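Local coordinates for uncharacterized protein (PDB 3QOO) that is of unknown function but adopts a hot-dog fold related to fluoroacetyl-CoA-specific thioesterases, which suggests, without proving, an acyl-CoA thioester ligand, at residues G68-V73 against L116-V121; F87-D92 against L101-D106; T14-V19 against A52-D57; A77-G82 against G110-G115; N7-V12 against H58-G63. One frame throughout, in Å; residues are numbered along the deposited sequence.

Interaction 1 (G68-V73 against L116-V121); sequences GVRSEV and LQERVV
V69 and R70 both face E118 in a classic beta bulge, set in the antiparallel hot-dog sheet where strands 68-73 and 116-121 pair. E118 O takes a bond from V69 N at 2.9 Å and a weak one from R70 N, while E118 N donates to R70 O. In one of two V69 conformers, V69 CG1 meets V120 CG1 at 3.6 Å. Beyond the bulge S71–Q117 is a non-hydrogen-bonded pair and E72–L116 a hydrogen-bonded one. On the face carrying R70, L116 and E118, E118 extends with CG anti to the backbone N (chi1 179°), and the arginine meets it side-on: R70 NE and NH2 both donate to E118 OE1, NH2 at 3.0 Å, in a salt bridge. OE1 lies in the guanidinium plane, while the carboxylate is turned 76° against it. L116 CD1 sits over one guanidinium face, 3.5 Å from R70 NH1. The other carboxylate oxygen, E118 OE2, forms a salt bridge with R98. The opposite face bears S71, Q117 and R119. Q117 NE2 donates to S71 OG at 2.9 Å, and Q117 OE1 receives R119 NH1 from above its carbonyl plane. Helix 41-56 packs on this face, strand 98-107 flanks 116-121, and residues 70-73 pair antiparallel with a strand of the second subunit.

Interaction 2 (F87-D92 against L101-D106); sequences FTVTVD and LSMKAD
F87 lies with one ring face under the methyl of A105, within the beta hairpin of strands 84-95 and 98-107 in the hot-dog sheet. The two strands run antiparallel at 156°, and four backbone bonds tie T88 to K104 and T90 to S102, two for each pair. The tight side carries F87, V89, V91, L101, M103 and A105. A chi1 of -72° puts F87 CG anti to the carbonyl carbon, and chi2 of -110° turns the ring so that one face meets A105 CB, which stands 4.1 Å from the F87 ring centroid and almost on the normal, a CH-pi contact. The selenium of selenomethionine M103 approaches the same ring obliquely, 4.1 Å from F87 CD1, as a Met-aromatic contact. V89 spreads its two methyls between neighbours on the other strand: CG2 meets M103 CG at 3.8 Å and CG1 meets L101 CD2. Helix 41-56 covers this side through T47, L51, M48 and I55.

The opposite side, with T88, T90, S102 and K104, is looser and wetter. The extended K104 side chain leads away from the facing strand. T88 OG1 accepts a bond from R17 NE and also bonds to a water. At the far end another water lies 2.7 Å from S102 OG and, in one of the two D92 conformers, donates to D92 OD1.

Interaction 3 (T14-V19 against A52-D57); sequences TYRRMV and AVEILD
R16 leaves strand 15-19 with CG anti to the carbonyl carbon (chi1 -66°), and I55 likewise holds CG1 anti to its own carbonyl carbon, which sets these two carbons against each other. The side chains slide past one another in opposite directions, R16 CG resting 3.4 Å from I55 CG1. R16 CB and CD touch the same CG1 on either side of that closest point in the chain, so the aliphatic part of the arginine lies against the isoleucine branch. I55 CD1 continues toward the strand backbone and comes 3.8 Å from R16 N. T14 adds a lighter contact, its CG2 standing 4.2 Å from I55 CG2.

R16 is modelled in two conformers, of which one is described, and the contacts of its outer part are tentative. R16 CD lies 3.5 Å from E54 O; the bend at chi3 (81°) then places NE, 4.0 Å from E54 CB. The E54 and R16 side chains cross at about a right angle, with carboxylate and guanidinium planes 83° apart. Their nearest charged atoms, R16 NE and E54 OE1, remain 4.3 Å apart, beyond a salt bridge; any attraction is probably weak and long-range. E54 OE2 instead accepts from Q50 NE2 on the same helix. No hydrogen bond joins the two segments, and the contact lies near the surface. Inward, I55 packs on V89 of the adjoining strand, while A52 on another side of the helix meets Q117 and R119. This is the hot-dog arrangement: the long helix 41-56 packed against an antiparallel sheet, here at its outer strand 15-21.

Interaction 4 (A77-G82 against G110-G115); sequences APAVLG and GPVATG
V112 meets A77 through both backbone and side chain. A77 N donates to V112 O at 3.2 Å, approaching at a C=O...N angle of 119° and tilted 34° from the carbonyl plane. V112 turns its side chain back toward the loop, with CB 3.4 Å from A77 O. Its CG1, anti to the carbonyl carbon (chi1 -67°), lies 3.7 Å from A77 O and 4.2 Å from A79 CB. On the neighbouring residue, P111 O lies 3.8 Å from A77 CB.

Around this first shell, V112 and A113 both face A105 in a classic beta bulge on strand 110-115. V112 also packs on A105, on V85 of strand 84-95 and on F44 of helix 41-56. The loop is also tied by backbone bonds from A79 to M39 and from L81 to E37. R134 of the second subunit packs on both A77 and V112, placing the contact at the interface of the hot-dog dimer.

A77 O and V112 O, both acceptors, lie 3.3 Å apart and are not bonded. One angled N-H...O bond and one methyl–methyl contact therefore join the segments, and the remaining touches are V112 and A77 carbons packed against carbonyl oxygens.

Interaction 5 (N7-V12 against H58-G63); sequences NELFPV and HKLPEG
F10 reaches K59 and L60 with the far end of its ring. CB leaves F10, the first residue past helix 6-9 to abandon helical backbone angles, and chi1 of -54° puts CG anti to the carbonyl carbon. On the ring, CD1 faces L56 of helix 41-56. CE1 then comes 3.6 Å from K59 CB and 4.0 Å from K59 CG. At the tip, CZ meets L60 CD2 at 3.8 Å, and CE2 meets the same methyl at 4.1 Å. That methyl lies at the ring edge, in its plane, and the two side chains cross at about a right angle. One ring face is occupied by L9 CB, over its centre.

In the hot-dog fold this joins the N-terminal helix 6-9 to the loop that leaves the central helix 41-56 for strand 64-75. L60 extends the packing to V121 on strand 110-123.

L9 approaches the same loop by its branched end: CD2 is 3.5 Å from K59 O and CD1 is 3.6 Å from it, while CD1 also lies 4.4 Å from L60 CD2. K59, bent at its second and third torsions, slides past F10 in the opposite direction and carries its end away from the ring.

Interactions 1 to 4 all involve one antiparallel sheet. Interactions 1 and 2 are adjacent, with centres 12 Å apart, and Q117 O lies 2.8 Å from L101 N in a probable hydrogen bond. Interaction 3 adds the outer strand: F87 N is 2.8 Å from M18 O, a probable hydrogen bond, and its helix also packs A52 against Q117. Interaction 4 extends the strand of interaction 1 and touches interaction 2 where A105 O approaches V112 N. Interaction 5 packs F10 on L56 of interaction 3 and lies about 30 Å, centre to centre, from interaction 4. The bound sodium ion, at S23 and S25, is about 13 Å from the F87 side chain and about 14 Å from that of A79.

Interaction 1 (G68-V73 against L116-V121)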
# COMPACT_ATOMS: atom_id res chain seq x y z
N GLY A 68 5.55 -8.32 -6.52
CA GLY A 68 5.92 -7.20 -5.71
C GLY A 68 6.69 -7.62 -4.47
O GLY A 68 6.24 -8.53 -3.73
N VAL A 69 7.85 -7.00 -4.19
CA VAL A 69 8.56 -7.26 -2.92
C VAL A 69 8.72 -6.08 -1.97
O VAL A 69 9.07 -6.27 -0.79
CB VAL A 69 9.97 -7.89 -3.12
CG1 VAL A 69 9.89 -9.23 -3.86
CG2 VAL A 69 10.97 -6.92 -3.76
N ARG A 70 8.52 -4.86 -2.46
CA ARG A 70 8.48 -3.71 -1.58
C ARG A 70 7.75 -2.58 -2.23
O ARG A 70 7.96 -2.33 -3.45
CB ARG A 70 9.93 -3.27 -1.27
CG ARG A 70 10.17 -1.86 -0.72
CD ARG A 70 11.64 -1.67 -0.48
NE ARG A 70 12.46 -1.69 -1.69
CZ ARG A 70 12.97 -0.61 -2.28
NH1 ARG A 70 12.72 0.60 -1.81
NH2 ARG A 70 13.73 -0.75 -3.35
N SER A 71 6.90 -1.88 -1.49
CA SER A 71 6.21 -0.68 -1.97
C SER A 71 6.29 0.41 -0.94
O SER A 71 6.27 0.14 0.28
CB SER A 71 4.76 -0.97 -2.30
OG SER A 71 4.63 -1.83 -3.42
N GLU A 72 6.33 1.65 -1.38
CA GLU A 72 6.27 2.83 -0.53
C GLU A 72 5.41 3.87 -1.19
O GLU A 72 5.50 4.06 -2.43
CB GLU A 72 7.67 3.37 -0.29
CG GLU A 72 7.77 4.53 0.65
CD GLU A 72 9.18 4.87 1.08
OE1 GLU A 72 9.29 5.94 1.79
OE2 GLU A 72 10.16 4.18 0.59
N VAL A 73 4.56 4.54 -0.42
CA VAL A 73 3.72 5.63 -0.91
C VAL A 73 3.86 6.81 0.02
O VAL A 73 3.83 6.64 1.25
CB VAL A 73 2.23 5.19 -1.04
CG1 VAL A 73 1.33 6.37 -1.46
CG2 VAL A 73 2.11 4.05 -2.01
N LEU A 116 7.11 4.24 -4.81
CA LEU A 116 8.03 3.37 -5.49
C LEU A 116 7.59 1.93 -5.26
O LEU A 116 6.94 1.61 -4.26
CB LEU A 116 9.43 3.57 -5.07
CG LEU A 116 9.86 3.07 -3.74
CD1 LEU A 116 9.91 1.52 -3.61
CD2 LEU A 116 11.25 3.66 -3.41
N GLN A 117 8.02 1.06 -6.17
CA GLN A 117 7.75 -0.36 -6.05
C GLN A 117 8.92 -1.16 -6.61
O GLN A 117 9.39 -0.86 -7.72
CB GLN A 117 6.45 -0.74 -6.74
CG GLN A 117 6.03 -2.20 -6.51
CD GLN A 117 4.63 -2.45 -6.97
OE1 GLN A 117 4.41 -2.95 -8.08
NE2 GLN A 117 3.65 -2.05 -6.15
N GLU A 118 9.39 -2.14 -5.87
CA GLU A 118 10.38 -3.08 -6.33
C GLU A 118 9.66 -4.37 -6.64
O GLU A 118 8.92 -4.88 -5.79
CB GLU A 118 11.44 -3.30 -5.27
CG GLU A 118 12.53 -4.31 -5.65
CD GLU A 118 13.51 -4.57 -4.56
OE1 GLU A 118 13.63 -3.73 -3.64
OE2 GLU A 118 14.16 -5.64 -4.63
N ARG A 119 9.89 -4.91 -7.83
CA ARG A 119 9.29 -6.18 -8.24
C ARG A 119 10.41 -7.15 -8.65
O ARG A 119 11.47 -6.73 -9.13
CB ARG A 119 8.32 -5.97 -9.42
CG ARG A 119 7.22 -4.98 -9.10
CD ARG A 119 6.11 -4.92 -10.15
NE ARG A 119 5.35 -6.15 -10.26
CZ ARG A 119 4.40 -6.54 -9.41
NH1 ARG A 119 3.99 -5.74 -8.40
NH2 ARG A 119 3.84 -7.73 -9.57
N VAL A 120 10.15 -8.43 -8.44
CA VAL A 120 11.08 -9.50 -8.78
C VAL A 120 10.49 -10.35 -9.90
O VAL A 120 9.29 -10.60 -9.93
CB VAL A 120 11.46 -10.38 -7.54
CG1 VAL A 120 10.24 -11.10 -6.92
CG2 VAL A 120 12.55 -11.39 -7.88
N VAL A 121 11.34 -10.77 -10.83
CA VAL A 121 10.92 -11.68 -11.87
C VAL A 121 11.06 -13.11 -11.39
O VAL A 121 12.13 -13.49 -10.87
CB VAL A 121 11.73 -11.46 -13.17
CG1 VAL A 121 11.36 -12.54 -14.19
CG2 VAL A 121 11.51 -10.08 -13.66
O HOH W 1 2.35 -8.27 -6.78

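Interaction 2 (F87-D92 against L101-D106)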
# COMPACT_ATOMS: atom_id res chain seq x y z
N PHE A 87 -1.83 8.55 -13.01
CA PHE A 87 -0.68 7.84 -12.48
C PHE A 87 0.34 7.63 -13.57
O PHE A 87 -0.00 7.19 -14.68
CB PHE A 87 -1.09 6.47 -11.95
CG PHE A 87 -1.87 6.49 -10.67
CD1 PHE A 87 -1.29 6.03 -9.50
CD2 PHE A 87 -3.19 6.89 -10.64
CE1 PHE A 87 -2.02 5.97 -8.32
CE2 PHE A 87 -3.89 6.87 -9.43
CZ PHE A 87 -3.31 6.41 -8.28
N THR A 88 1.60 7.93 -13.23
CA THR A 88 2.73 7.68 -14.11
C THR A 88 3.70 6.80 -13.35
O THR A 88 4.14 7.18 -12.25
CB THR A 88 3.44 8.97 -14.53
OG1 THR A 88 2.49 9.87 -15.09
CG2 THR A 88 4.53 8.67 -15.56
N VAL A 89 3.97 5.61 -13.89
CA VAL A 89 4.91 4.69 -13.33
C VAL A 89 6.06 4.46 -14.29
O VAL A 89 5.80 4.23 -15.47
CB VAL A 89 4.21 3.38 -12.91
CG1 VAL A 89 5.20 2.33 -12.46
CG2 VAL A 89 3.20 3.67 -11.77
N THR A 90 7.27 4.56 -13.79
CA THR A 90 8.49 4.64 -14.60
C THR A 90 9.55 3.70 -14.07
O THR A 90 9.79 3.65 -12.87
CB THR A 90 9.08 6.06 -14.54
OG1 THR A 90 8.08 7.00 -14.91
CG2 THR A 90 10.29 6.19 -15.47
N VAL A 91 10.23 2.98 -14.95
CA VAL A 91 11.38 2.16 -14.55
C VAL A 91 12.51 3.06 -14.06
O VAL A 91 13.01 3.91 -14.82
CB VAL A 91 11.86 1.25 -15.67
CG1 VAL A 91 13.14 0.51 -15.25
CG2 VAL A 91 10.73 0.30 -16.10
N ASP A 92 12.90 2.90 -12.80
CA ASP A 92 13.97 3.69 -12.20
C ASP A 92 15.33 3.01 -12.35
O ASP A 92 16.29 3.64 -12.79
CB ASP A 92 13.65 3.93 -10.71
CG ASP A 92 14.71 4.76 -10.04
OD1 ASP A 92 14.79 5.96 -10.37
OD2 ASP A 92 15.46 4.21 -9.21
N LEU A 101 10.58 0.71 -9.75
CA LEU A 101 9.79 1.68 -10.46
C LEU A 101 9.37 2.81 -9.54
O LEU A 101 9.07 2.57 -8.37
CB LEU A 101 8.55 1.01 -11.03
CG LEU A 101 8.87 -0.20 -11.94
CD1 LEU A 101 8.71 -1.51 -11.19
CD2 LEU A 101 7.99 -0.21 -13.17
N SER A 102 9.36 4.03 -10.07
CA SER A 102 8.84 5.16 -9.36
C SER A 102 7.42 5.48 -9.84
O SER A 102 7.01 5.06 -10.91
CB SER A 102 9.74 6.34 -9.60
OG SER A 102 9.78 6.68 -10.96
N MSE A 103 6.70 6.23 -9.02
CA MSE A 103 5.31 6.57 -9.29
C MSE A 103 5.05 8.01 -8.91
O MSE A 103 5.53 8.50 -7.88
CB MSE A 103 4.37 5.64 -8.49
CG MSE A 103 2.90 5.86 -8.70
SE MSE A 103 2.09 7.19 -7.53
CE MSE A 103 1.82 6.06 -5.95
N LYS A 104 4.26 8.68 -9.74
CA LYS A 104 3.71 9.96 -9.42
C LYS A 104 2.25 9.96 -9.80
O LYS A 104 1.89 9.47 -10.86
CB LYS A 104 4.47 11.11 -10.12
CG LYS A 104 4.20 12.50 -9.55
CD LYS A 104 5.32 13.47 -9.94
CE LYS A 104 5.07 14.88 -9.43
NZ LYS A 104 6.20 15.76 -9.82
N ALA A 105 1.43 10.50 -8.93
CA ALA A 105 -0.00 10.65 -9.11
C ALA A 105 -0.34 12.12 -9.03
O ALA A 105 -0.00 12.79 -8.06
CB ALA A 105 -0.77 9.84 -8.06
N ASP A 106 -1.05 12.60 -10.04
CA ASP A 106 -1.37 14.01 -10.19
C ASP A 106 -2.82 14.14 -10.60
O ASP A 106 -3.42 13.24 -11.18
CB ASP A 106 -0.49 14.64 -11.28
CG ASP A 106 0.98 14.38 -11.08
OD1 ASP A 106 1.59 13.62 -11.88
OD2 ASP A 106 1.53 14.90 -10.11
O HOH W 2 1.25 11.45 -13.28
O HOH W 3 12.37 7.13 -11.76

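Interaction 3 (T14-V19 against A52-D57)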
# COMPACT_ATOMS: atom_id res chain seq x y z
N THR A 14 11.46 3.86 -19.07
CA THR A 14 10.27 3.26 -19.64
C THR A 14 9.08 3.53 -18.73
O THR A 14 9.18 3.29 -17.52
CB THR A 14 10.43 1.73 -19.81
OG1 THR A 14 11.57 1.47 -20.64
CG2 THR A 14 9.20 1.10 -20.45
N TYR A 15 7.97 4.02 -19.27
CA TYR A 15 6.82 4.35 -18.43
C TYR A 15 5.50 4.05 -19.06
O TYR A 15 5.38 3.92 -20.28
CB TYR A 15 6.84 5.83 -18.00
CG TYR A 15 6.29 6.81 -19.02
CD1 TYR A 15 4.95 7.17 -19.00
CD2 TYR A 15 7.10 7.39 -19.98
CE1 TYR A 15 4.42 8.10 -19.89
CE2 TYR A 15 6.57 8.32 -20.87
CZ TYR A 15 5.25 8.66 -20.85
OH TYR A 15 4.71 9.55 -21.74
N ARG A 16 4.49 3.93 -18.22
CA ARG A 16 3.10 3.87 -18.63
C ARG A 16 2.28 4.78 -17.72
O ARG A 16 2.68 5.11 -16.58
CB ARG A 16 2.57 2.43 -18.59
CG ARG A 16 3.22 1.50 -19.63
CD ARG A 16 2.59 0.11 -19.58
NE ARG A 16 1.34 0.12 -20.32
CZ ARG A 16 1.22 -0.21 -21.61
NH1 ARG A 16 2.27 -0.59 -22.33
NH2 ARG A 16 0.02 -0.14 -22.20
N ARG A 17 1.12 5.18 -18.23
CA ARG A 17 0.20 6.03 -17.52
C ARG A 17 -1.16 5.46 -17.55
O ARG A 17 -1.54 4.80 -18.51
CB ARG A 17 0.14 7.39 -18.16
CG ARG A 17 1.19 8.31 -17.80
CD ARG A 17 0.89 9.68 -18.32
NE ARG A 17 1.73 10.64 -17.69
CZ ARG A 17 1.72 11.93 -17.94
NH1 ARG A 17 0.95 12.43 -18.89
NH2 ARG A 17 2.55 12.71 -17.25
N MSE A 18 -1.95 5.79 -16.53
CA MSE A 18 -3.39 5.64 -16.61
C MSE A 18 -4.08 6.66 -15.76
O MSE A 18 -3.48 7.21 -14.84
CB MSE A 18 -3.81 4.22 -16.22
CG MSE A 18 -3.56 3.90 -14.80
SE MSE A 18 -4.12 2.12 -14.23
CE MSE A 18 -5.96 2.46 -14.16
N VAL A 19 -5.35 6.87 -16.05
CA VAL A 19 -6.20 7.78 -15.32
C VAL A 19 -7.21 6.97 -14.53
O VAL A 19 -7.86 6.06 -15.05
CB VAL A 19 -6.93 8.81 -16.23
CG1 VAL A 19 -7.71 9.82 -15.39
CG2 VAL A 19 -5.93 9.47 -17.16
N ALA A 52 2.66 -1.12 -12.86
CA ALA A 52 3.96 -1.79 -12.88
C ALA A 52 3.82 -3.13 -13.59
O ALA A 52 4.69 -3.50 -14.38
CB ALA A 52 4.46 -1.96 -11.44
N VAL A 53 2.75 -3.86 -13.30
CA VAL A 53 2.54 -5.14 -13.97
C VAL A 53 2.33 -4.91 -15.46
O VAL A 53 2.84 -5.68 -16.30
CB VAL A 53 1.34 -5.88 -13.34
CG1 VAL A 53 0.92 -7.09 -14.16
CG2 VAL A 53 1.66 -6.33 -11.92
N GLU A 54 1.57 -3.89 -15.85
CA GLU A 54 1.38 -3.55 -17.27
C GLU A 54 2.67 -3.18 -17.99
O GLU A 54 2.78 -3.39 -19.19
CB GLU A 54 0.32 -2.43 -17.43
CG GLU A 54 -1.09 -2.94 -17.12
CD GLU A 54 -2.17 -1.89 -17.18
OE1 GLU A 54 -1.88 -0.76 -17.67
OE2 GLU A 54 -3.32 -2.23 -16.74
N ILE A 55 3.65 -2.63 -17.29
CA ILE A 55 4.92 -2.30 -17.91
C ILE A 55 5.77 -3.54 -18.07
O ILE A 55 6.39 -3.73 -19.12
CB ILE A 55 5.68 -1.26 -17.05
CG1 ILE A 55 4.95 0.08 -17.04
CG2 ILE A 55 7.12 -1.08 -17.52
CD1 ILE A 55 5.35 1.00 -15.95
N LEU A 56 5.84 -4.39 -17.05
CA LEU A 56 6.84 -5.45 -17.03
C LEU A 56 6.39 -6.77 -17.64
O LEU A 56 7.13 -7.37 -18.39
CB LEU A 56 7.27 -5.77 -15.61
CG LEU A 56 7.87 -4.60 -14.80
CD1 LEU A 56 8.27 -5.12 -13.43
CD2 LEU A 56 9.08 -3.99 -15.51
N ASP A 57 5.20 -7.26 -17.30
CA ASP A 57 4.97 -8.70 -17.45
C ASP A 57 4.90 -9.13 -18.90
O ASP A 57 5.40 -10.20 -19.26
CB ASP A 57 3.77 -9.18 -16.64
CG ASP A 57 4.09 -9.25 -15.17
OD1 ASP A 57 4.87 -8.43 -14.69
OD2 ASP A 57 3.64 -10.18 -14.50

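Interaction 4 (A77-G82 against G110-G115)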
# COMPACT_ATOMS: atom_id res chain seq x y z
N ALA A 77 -1.44 15.23 -1.04
CA ALA A 77 -2.61 16.06 -1.01
C ALA A 77 -3.83 15.19 -1.34
O ALA A 77 -3.71 14.15 -1.97
CB ALA A 77 -2.47 17.25 -2.00
N PRO A 78 -5.03 15.62 -0.89
CA PRO A 78 -6.18 14.77 -1.04
C PRO A 78 -6.69 14.69 -2.48
O PRO A 78 -6.89 15.71 -3.13
CB PRO A 78 -7.20 15.40 -0.09
CG PRO A 78 -6.82 16.87 -0.06
CD PRO A 78 -5.31 16.81 -0.03
N ALA A 79 -6.95 13.48 -2.95
CA ALA A 79 -7.62 13.22 -4.23
C ALA A 79 -9.06 12.86 -3.90
O ALA A 79 -9.36 11.75 -3.48
CB ALA A 79 -6.91 12.09 -4.98
N VAL A 80 -9.95 13.83 -4.04
CA VAL A 80 -11.33 13.67 -3.59
C VAL A 80 -12.12 12.69 -4.49
O VAL A 80 -11.81 12.50 -5.67
CB VAL A 80 -12.02 15.10 -3.62
CG1 VAL A 80 -12.26 15.60 -5.03
CG2 VAL A 80 -13.32 15.17 -2.81
N LEU A 81 -13.18 12.12 -3.92
CA LEU A 81 -14.14 11.39 -4.71
C LEU A 81 -14.51 12.20 -5.96
O LEU A 81 -14.79 13.39 -5.88
CB LEU A 81 -15.42 11.20 -3.93
CG LEU A 81 -15.40 10.14 -2.88
CD1 LEU A 81 -16.58 10.46 -1.92
CD2 LEU A 81 -15.54 8.76 -3.51
N GLY A 82 -14.52 11.53 -7.11
CA GLY A 82 -14.89 12.14 -8.40
C GLY A 82 -13.70 12.78 -9.11
O GLY A 82 -13.82 13.18 -10.27
N GLY A 110 -2.64 19.48 -9.23
CA GLY A 110 -1.26 19.21 -8.88
C GLY A 110 -1.04 17.80 -8.34
O GLY A 110 -1.91 16.95 -8.40
N PRO A 111 0.15 17.54 -7.81
CA PRO A 111 0.50 16.21 -7.31
C PRO A 111 -0.31 15.83 -6.08
O PRO A 111 -0.53 16.68 -5.20
CB PRO A 111 1.98 16.36 -6.94
CG PRO A 111 2.47 17.60 -7.54
CD PRO A 111 1.30 18.48 -7.79
N VAL A 112 -0.71 14.57 -6.01
CA VAL A 112 -1.42 14.06 -4.86
C VAL A 112 -0.64 12.96 -4.12
O VAL A 112 -0.88 12.75 -2.93
CB VAL A 112 -2.84 13.60 -5.19
CG1 VAL A 112 -3.70 14.79 -5.59
CG2 VAL A 112 -2.88 12.52 -6.29
N ALA A 113 0.24 12.23 -4.80
CA ALA A 113 1.02 11.17 -4.15
C ALA A 113 2.22 10.84 -5.00
O ALA A 113 2.25 11.10 -6.22
CB ALA A 113 0.20 9.89 -3.92
N THR A 114 3.23 10.24 -4.37
CA THR A 114 4.38 9.66 -5.04
C THR A 114 4.61 8.27 -4.46
O THR A 114 4.07 7.93 -3.40
CB THR A 114 5.62 10.51 -4.89
OG1 THR A 114 5.87 10.76 -3.52
CG2 THR A 114 5.48 11.82 -5.69
N GLY A 115 5.40 7.45 -5.13
CA GLY A 115 5.67 6.13 -4.65
C GLY A 115 6.81 5.44 -5.30
O GLY A 115 7.40 5.97 -6.26

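Interaction 5 (N7-V12 against H58-G63)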
# COMPACT_ATOMS: atom_id res chain seq x y z
N ASN A 7 18.14 -5.51 -18.20
CA ASN A 7 18.56 -4.17 -18.58
C ASN A 7 18.03 -3.84 -19.98
O ASN A 7 17.67 -2.71 -20.25
CB ASN A 7 20.10 -4.00 -18.52
CG ASN A 7 20.69 -4.34 -17.14
OD1 ASN A 7 20.48 -3.63 -16.16
ND2 ASN A 7 21.46 -5.43 -17.07
N GLU A 8 18.01 -4.86 -20.86
CA GLU A 8 17.42 -4.75 -22.22
C GLU A 8 15.89 -4.70 -22.27
O GLU A 8 15.31 -3.91 -23.01
CB GLU A 8 17.89 -5.94 -23.10
CG GLU A 8 17.19 -6.00 -24.51
CD GLU A 8 16.83 -7.42 -25.03
OE1 GLU A 8 16.50 -7.52 -26.24
OE2 GLU A 8 16.85 -8.41 -24.27
N LEU A 9 15.23 -5.59 -21.54
CA LEU A 9 13.77 -5.64 -21.56
C LEU A 9 13.15 -4.40 -20.91
O LEU A 9 12.08 -4.00 -21.34
CB LEU A 9 13.23 -6.88 -20.84
CG LEU A 9 13.67 -8.24 -21.38
CD1 LEU A 9 13.25 -9.34 -20.46
CD2 LEU A 9 13.12 -8.52 -22.78
N PHE A 10 13.86 -3.76 -19.96
CA PHE A 10 13.31 -2.68 -19.13
C PHE A 10 14.24 -1.51 -19.10
O PHE A 10 14.82 -1.23 -18.03
CB PHE A 10 13.04 -3.15 -17.69
CG PHE A 10 12.20 -4.33 -17.65
CD1 PHE A 10 11.02 -4.31 -18.36
CD2 PHE A 10 12.59 -5.50 -17.02
CE1 PHE A 10 10.25 -5.41 -18.44
CE2 PHE A 10 11.79 -6.60 -17.10
CZ PHE A 10 10.62 -6.54 -17.77
N PRO A 11 14.33 -0.76 -20.20
CA PRO A 11 15.21 0.36 -20.13
C PRO A 11 14.77 1.35 -19.07
O PRO A 11 13.59 1.62 -18.91
CB PRO A 11 15.13 0.97 -21.53
CG PRO A 11 14.66 -0.10 -22.35
CD PRO A 11 13.79 -0.93 -21.55
N VAL A 12 15.73 1.92 -18.35
CA VAL A 12 15.45 2.99 -17.43
C VAL A 12 14.70 4.10 -18.16
O VAL A 12 15.05 4.46 -19.28
CB VAL A 12 16.78 3.50 -16.79
CG1 VAL A 12 16.56 4.77 -16.00
CG2 VAL A 12 17.35 2.44 -15.89
N HIS A 58 4.34 -8.28 -19.76
CA HIS A 58 4.22 -8.64 -21.18
C HIS A 58 5.59 -8.67 -21.86
O HIS A 58 5.71 -9.20 -22.95
CB HIS A 58 3.21 -7.75 -21.92
CG HIS A 58 3.68 -6.35 -22.15
ND1 HIS A 58 3.59 -5.36 -21.18
CD2 HIS A 58 4.21 -5.75 -23.25
CE1 HIS A 58 4.07 -4.23 -21.67
NE2 HIS A 58 4.43 -4.44 -22.93
N LYS A 59 6.60 -8.08 -21.23
CA LYS A 59 7.97 -8.11 -21.73
C LYS A 59 8.76 -9.32 -21.26
O LYS A 59 9.90 -9.50 -21.71
CB LYS A 59 8.71 -6.83 -21.34
CG LYS A 59 8.06 -5.54 -21.83
CD LYS A 59 8.02 -5.43 -23.31
CE LYS A 59 9.42 -5.40 -23.91
NZ LYS A 59 9.35 -5.07 -25.36
N LEU A 60 8.15 -10.16 -20.41
CA LEU A 60 8.79 -11.36 -19.92
C LEU A 60 8.40 -12.55 -20.76
O LEU A 60 7.28 -12.64 -21.19
CB LEU A 60 8.40 -11.62 -18.45
CG LEU A 60 8.74 -10.49 -17.49
CD1 LEU A 60 8.13 -10.80 -16.12
CD2 LEU A 60 10.24 -10.35 -17.41
N PRO A 61 9.33 -13.51 -20.92
CA PRO A 61 9.01 -14.67 -21.72
C PRO A 61 8.04 -15.61 -21.04
O PRO A 61 7.86 -15.54 -19.81
CB PRO A 61 10.37 -15.34 -21.91
CG PRO A 61 11.19 -14.91 -20.82
CD PRO A 61 10.71 -13.53 -20.44
N GLU A 62 7.46 -16.50 -21.82
CA GLU A 62 6.50 -17.47 -21.34
C GLU A 62 7.04 -18.21 -20.13
O GLU A 62 8.18 -18.71 -20.14
CB GLU A 62 6.17 -18.46 -22.47
CG GLU A 62 5.04 -19.47 -22.19
CD GLU A 62 4.94 -20.52 -23.33
OE1 GLU A 62 6.01 -21.00 -23.74
OE2 GLU A 62 3.82 -20.84 -23.81
N GLY A 63 6.22 -18.27 -19.08
CA GLY A 63 6.59 -18.95 -17.84
C GLY A 63 7.11 -18.05 -16.76
O GLY A 63 7.43 -18.56 -15.68